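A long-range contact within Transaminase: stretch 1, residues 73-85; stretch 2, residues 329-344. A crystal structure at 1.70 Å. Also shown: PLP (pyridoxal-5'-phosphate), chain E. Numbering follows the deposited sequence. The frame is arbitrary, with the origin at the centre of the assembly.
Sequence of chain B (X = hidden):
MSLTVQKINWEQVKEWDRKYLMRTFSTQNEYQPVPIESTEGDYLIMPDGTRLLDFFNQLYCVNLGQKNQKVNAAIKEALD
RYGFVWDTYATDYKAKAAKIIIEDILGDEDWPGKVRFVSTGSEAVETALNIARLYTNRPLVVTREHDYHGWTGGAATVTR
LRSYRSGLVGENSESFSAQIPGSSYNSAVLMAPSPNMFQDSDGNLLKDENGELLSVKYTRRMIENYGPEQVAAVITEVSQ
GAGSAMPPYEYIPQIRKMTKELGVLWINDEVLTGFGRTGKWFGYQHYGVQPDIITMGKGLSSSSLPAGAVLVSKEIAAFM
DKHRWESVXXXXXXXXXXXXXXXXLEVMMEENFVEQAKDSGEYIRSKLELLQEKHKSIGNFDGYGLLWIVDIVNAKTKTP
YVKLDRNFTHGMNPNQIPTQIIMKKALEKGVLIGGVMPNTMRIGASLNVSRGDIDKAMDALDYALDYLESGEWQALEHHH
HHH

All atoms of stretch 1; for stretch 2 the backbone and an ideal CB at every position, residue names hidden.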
# COMPACT_ATOMS: atom_id res chain seq x y z
N ALA B 73 17.68 40.31 17.74
CA ALA B 73 19.02 40.55 18.29
C ALA B 73 19.73 39.24 18.63
O ALA B 73 20.94 39.08 18.37
CB ALA B 73 18.97 41.47 19.51
N ALA B 74 18.98 38.28 19.20
CA ALA B 74 19.55 36.99 19.54
C ALA B 74 20.02 36.24 18.28
O ALA B 74 21.05 35.61 18.29
CB ALA B 74 18.55 36.15 20.32
N ILE B 75 19.23 36.29 17.21
CA ILE B 75 19.66 35.67 15.96
C ILE B 75 20.91 36.35 15.42
O ILE B 75 21.82 35.67 14.96
CB ILE B 75 18.54 35.67 14.91
CG1 ILE B 75 17.35 34.84 15.40
CG2 ILE B 75 19.03 35.07 13.59
CD1 ILE B 75 16.07 35.11 14.63
N LYS B 76 20.95 37.68 15.47
CA LYS B 76 22.13 38.40 14.97
C LYS B 76 23.37 37.99 15.79
O LYS B 76 24.45 37.83 15.23
CB LYS B 76 21.92 39.91 15.02
CG LYS B 76 20.92 40.44 14.01
CD LYS B 76 20.76 41.96 14.16
CE LYS B 76 19.70 42.48 13.20
NZ LYS B 76 19.47 43.95 13.33
N GLU B 77 23.20 37.81 17.10
CA GLU B 77 24.28 37.33 17.96
C GLU B 77 24.80 35.94 17.58
O GLU B 77 25.99 35.72 17.54
CB GLU B 77 23.87 37.33 19.44
CG GLU B 77 24.19 38.58 20.22
CD GLU B 77 24.59 38.28 21.67
OE1 GLU B 77 24.29 37.17 22.17
OE2 GLU B 77 25.21 39.15 22.32
N ALA B 78 23.90 35.00 17.31
CA ALA B 78 24.31 33.65 16.92
C ALA B 78 25.15 33.66 15.63
O ALA B 78 26.01 32.81 15.42
CB ALA B 78 23.09 32.75 16.73
N LEU B 79 24.82 34.59 14.74
CA LEU B 79 25.54 34.75 13.48
C LEU B 79 26.99 35.28 13.64
O LEU B 79 27.76 35.26 12.68
CB LEU B 79 24.75 35.65 12.54
CG LEU B 79 23.42 35.10 11.97
CD1 LEU B 79 22.61 36.26 11.39
CD2 LEU B 79 23.59 33.98 10.95
N ASP B 80 27.36 35.73 14.85
CA ASP B 80 28.78 36.00 15.15
C ASP B 80 29.57 34.70 15.23
O ASP B 80 30.81 34.70 15.06
CB ASP B 80 28.93 36.71 16.50
CG ASP B 80 28.48 38.16 16.46
OD1 ASP B 80 28.36 38.75 15.36
OD2 ASP B 80 28.26 38.72 17.56
N ARG B 81 28.87 33.59 15.49
CA ARG B 81 29.55 32.32 15.72
C ARG B 81 29.31 31.28 14.62
O ARG B 81 30.21 30.49 14.29
CB ARG B 81 29.11 31.73 17.08
CG ARG B 81 29.71 32.46 18.28
CD ARG B 81 28.94 32.11 19.55
NE ARG B 81 28.99 30.67 19.77
CZ ARG B 81 28.10 29.97 20.47
NH1 ARG B 81 27.07 30.55 21.07
NH2 ARG B 81 28.27 28.66 20.57
N TYR B 82 28.10 31.28 14.07
CA TYR B 82 27.68 30.29 13.09
C TYR B 82 27.20 30.98 11.80
O TYR B 82 26.74 32.11 11.87
CB TYR B 82 26.53 29.47 13.70
CG TYR B 82 26.90 28.72 14.97
CD1 TYR B 82 27.75 27.59 14.91
CD2 TYR B 82 26.38 29.10 16.21
CE1 TYR B 82 28.08 26.88 16.06
CE2 TYR B 82 26.70 28.39 17.36
CZ TYR B 82 27.55 27.29 17.28
OH TYR B 82 27.85 26.58 18.43
N GLY B 83 27.26 30.32 10.63
CA GLY B 83 27.76 28.95 10.47
C GLY B 83 26.67 27.89 10.51
O GLY B 83 25.48 28.17 10.72
N PHE B 84 27.11 26.65 10.32
CA PHE B 84 26.19 25.52 10.35
C PHE B 84 26.93 24.27 10.83
O PHE B 84 28.02 23.97 10.34
CB PHE B 84 25.64 25.26 8.94
CG PHE B 84 24.91 23.94 8.85
CD1 PHE B 84 23.67 23.80 9.47
CD2 PHE B 84 25.49 22.84 8.21
CE1 PHE B 84 23.00 22.58 9.46
CE2 PHE B 84 24.82 21.60 8.20
CZ PHE B 84 23.57 21.49 8.82
N VAL B 85 26.32 23.55 11.76
CA VAL B 85 26.75 22.16 12.04
C VAL B 85 25.52 21.28 12.06
O VAL B 85 24.42 21.75 12.42
CB VAL B 85 27.55 21.99 13.36
CG1 VAL B 85 28.90 22.72 13.28
CG2 VAL B 85 26.73 22.41 14.58
N UNK B 329 18.66 14.42 8.94
CA UNK B 329 17.99 15.54 8.27
C UNK B 329 19.02 16.68 8.29
O UNK B 329 19.52 17.05 9.35
CB UNK B 329 16.68 15.93 8.95
N UNK B 330 19.38 17.21 7.12
CA UNK B 330 20.48 18.20 7.07
C UNK B 330 20.29 19.31 8.13
O UNK B 330 21.19 19.53 8.96
CB UNK B 330 20.56 18.82 5.68
N UNK B 331 19.16 20.00 8.09
CA UNK B 331 18.96 21.19 8.91
C UNK B 331 18.40 20.92 10.31
O UNK B 331 18.18 21.85 11.08
CB UNK B 331 18.02 22.15 8.18
N UNK B 332 18.17 19.64 10.63
CA UNK B 332 17.74 19.32 12.00
C UNK B 332 18.74 19.85 13.02
O UNK B 332 19.91 19.46 13.00
CB UNK B 332 17.57 17.81 12.17
N UNK B 333 18.26 20.71 13.91
CA UNK B 333 19.08 21.26 14.98
C UNK B 333 19.90 22.48 14.56
O UNK B 333 20.78 22.93 15.31
CB UNK B 333 20.02 20.17 15.51
N UNK B 334 19.61 23.01 13.37
CA UNK B 334 20.36 24.15 12.82
C UNK B 334 20.67 25.18 13.91
O UNK B 334 19.76 25.69 14.54
CB UNK B 334 19.57 24.81 11.69
N UNK B 335 21.98 25.47 14.15
CA UNK B 335 22.29 26.22 15.39
C UNK B 335 21.66 27.61 15.43
O UNK B 335 21.31 28.09 16.50
CB UNK B 335 23.81 26.36 15.55
N UNK B 336 21.50 28.25 14.28
CA UNK B 336 20.92 29.61 14.27
C UNK B 336 19.40 29.54 14.48
O UNK B 336 18.83 30.35 15.21
CB UNK B 336 21.24 30.32 12.95
N UNK B 337 18.76 28.53 13.87
CA UNK B 337 17.33 28.29 14.17
C UNK B 337 17.14 27.97 15.65
O UNK B 337 16.16 28.43 16.27
CB UNK B 337 16.78 27.15 13.31
N UNK B 338 18.09 27.23 16.24
CA UNK B 338 18.01 26.91 17.67
C UNK B 338 18.22 28.15 18.53
O UNK B 338 17.57 28.31 19.56
CB UNK B 338 19.04 25.84 18.04
N UNK B 339 19.09 29.05 18.09
CA UNK B 339 19.23 30.36 18.77
C UNK B 339 17.90 31.12 18.81
O UNK B 339 17.56 31.72 19.84
CB UNK B 339 20.29 31.21 18.07
N UNK B 340 17.17 31.12 17.69
CA UNK B 340 15.84 31.70 17.59
C UNK B 340 14.84 31.05 18.55
O UNK B 340 14.11 31.75 19.27
CB UNK B 340 15.33 31.58 16.15
N UNK B 341 14.81 29.71 18.58
CA UNK B 341 13.93 29.00 19.52
C UNK B 341 14.23 29.42 20.96
O UNK B 341 13.31 29.74 21.73
CB UNK B 341 14.09 27.49 19.37
N UNK B 342 15.50 29.38 21.33
CA UNK B 342 15.91 29.75 22.69
C UNK B 342 15.43 31.14 23.05
O UNK B 342 14.83 31.32 24.11
CB UNK B 342 17.43 29.67 22.83
N UNK B 343 15.66 32.10 22.17
CA UNK B 343 15.27 33.48 22.46
C UNK B 343 13.75 33.64 22.49
O UNK B 343 13.21 34.32 23.35
CB UNK B 343 15.87 34.43 21.42
N UNK B 344 13.05 32.98 21.56
CA UNK B 344 11.59 33.05 21.55
C UNK B 344 11.01 32.54 22.88
O UNK B 344 10.16 33.20 23.49
CB UNK B 344 11.03 32.24 20.38
N1 PLP E . 18.40 14.38 -1.73
C2 PLP E . 19.73 14.26 -1.77
C2A PLP E . 20.46 13.76 -3.00
C3 PLP E . 20.52 14.67 -0.61
O3 PLP E . 21.86 14.56 -0.64
C4 PLP E . 19.81 15.21 0.57
C4A PLP E . 20.60 15.71 1.77
C5 PLP E . 18.34 15.27 0.49
C6 PLP E . 17.70 14.83 -0.66
C5A PLP E . 17.47 15.71 1.66
O4P PLP E . 17.78 16.98 2.16
P PLP E . 17.43 17.35 3.68
O1P PLP E . 15.99 16.96 3.96
O2P PLP E . 18.45 16.59 4.51
O3P PLP E . 17.61 18.82 3.72

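Position 329 lies beyond the reach of stretch 1; it is Ser329. At 330 the CB points sideways, 5.1 Å from Phe84 CZ, while the backbone N is directed at the PLP phosphate. A hydroxyl, as in serine or threonine, could reach the phosphate; threonine would add a methyl for Phe84. In Thr330, N and OG1 donate to PLP O2P at 2.8 and 2.7 Å, and CG2 lies 4.0 Å from Phe84 CZ.

Position 331 also has a sideways CB, 5.2 Å from Phe84 CE1, so a long apolar or aromatic group could reach that ring. Tyr331 turns its edge toward the Phe84 face, with planes at 84° and CD1 3.8 Å from Phe84 CE1. At 332 the CB points away and many residues would fit; it is Ala332, and a water bridges Ala332 O and Val85 O, 2.8 Å from each. At 333 phi is 84°, which by itself favours glycine, and Gly333 is found.

Position 334 immediately precedes the helix, where Ser, Thr, Asp, Asn or another acceptor could cap; its CB is 4.7 Å from Phe84 CE1, so a ring could also find company. His334 combines the two: ND1 accepts from the backbone N of 336 at 3.2 Å, and CD2 sits 3.5 Å from Phe84 CD1, the ring planes inclined at 42°.

At 335, the first helical residue, phi is -62° and the CB points toward stretch 1, 3.8 Å from Tyr82 CD2. Proline or a compact aliphatic residue would suit. Pro335 places CB 3.9 Å from the Tyr82 ring centroid, only 10° off the normal, a CH-pi contact; its CD is 3.7 Å from Val85 O.

At 336 the CB points sideways, beside an apolar pocket, 4.8 Å from Leu79 CD2 and 4.9 Å from Ala78 CB; valine, isoleucine or leucine are candidates. In Val336, CG1 meets Ile75 CG2 at 3.7 Å, CG2 meets Tyr82 CB at 4.0 Å, and both branches lie near Leu79 CD2 (4.2 Å from CG1, 4.1 Å from CG2).

Position 337 points away and 338 is out of reach: Ala337 and Met338.

The helices run roughly antiparallel, at 148°, with axes 8.6 Å apart at closest approach. At 339 CA-to-CB points toward stretch 1, the CB already 3.5 Å from Ala78 CB, favouring glycine or alanine: Ala339. At 340 it points sideways, 3.9 Å from Ile75 CG1, and a small apolar group suffices; Ala340 CB meets Ile75 CD1 at 3.9 Å.

Positions 341 and 342 make no contact: Val341 and Cys342. At 343 CA-to-CB points toward stretch 1, and with 3.4 Å to Ala74 CB, glycine or alanine would suit; it is Ala343. Out of reach, 344 is Asn344.

Stretch 2 329-344: STYAGHPVAMAAVCAN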
# COMPACT_ATOMS: atom_id res chain seq x y z
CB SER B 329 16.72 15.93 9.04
OG SER B 329 16.32 17.24 8.67
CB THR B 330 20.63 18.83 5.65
OG1 THR B 330 20.83 17.77 4.70
CG2 THR B 330 21.86 19.75 5.61
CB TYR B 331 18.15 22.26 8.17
CG TYR B 331 18.86 22.70 6.90
CD1 TYR B 331 20.25 22.90 6.90
CD2 TYR B 331 18.17 22.87 5.71
CE1 TYR B 331 20.92 23.29 5.74
CE2 TYR B 331 18.84 23.28 4.55
CZ TYR B 331 20.22 23.47 4.59
OH TYR B 331 20.93 23.86 3.45
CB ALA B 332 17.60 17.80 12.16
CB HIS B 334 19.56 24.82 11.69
CG HIS B 334 20.38 25.80 10.91
ND1 HIS B 334 20.89 26.96 11.46
CD2 HIS B 334 20.81 25.77 9.63
CE1 HIS B 334 21.60 27.60 10.55
NE2 HIS B 334 21.57 26.90 9.43
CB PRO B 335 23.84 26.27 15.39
CG PRO B 335 24.23 26.06 13.96
CD PRO B 335 23.20 25.09 13.41
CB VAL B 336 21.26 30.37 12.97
CG1 VAL B 336 20.65 31.77 12.97
CG2 VAL B 336 22.78 30.46 12.81
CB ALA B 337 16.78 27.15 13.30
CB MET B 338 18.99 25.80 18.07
CG MET B 338 18.71 24.45 17.40
SD MET B 338 17.13 23.73 17.88
CE MET B 338 16.05 24.36 16.60
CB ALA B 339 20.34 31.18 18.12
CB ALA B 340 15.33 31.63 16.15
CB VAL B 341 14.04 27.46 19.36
CG1 VAL B 341 13.24 26.75 20.45
CG2 VAL B 341 13.50 27.07 18.00
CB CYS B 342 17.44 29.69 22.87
SG CYS B 342 18.17 28.07 22.96
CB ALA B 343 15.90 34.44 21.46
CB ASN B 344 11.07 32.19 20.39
CG ASN B 344 9.57 32.09 20.37
OD1 ASN B 344 8.87 33.07 20.19
ND2 ASN B 344 9.08 30.86 20.50
O HOH W 1 22.34 20.50 13.83
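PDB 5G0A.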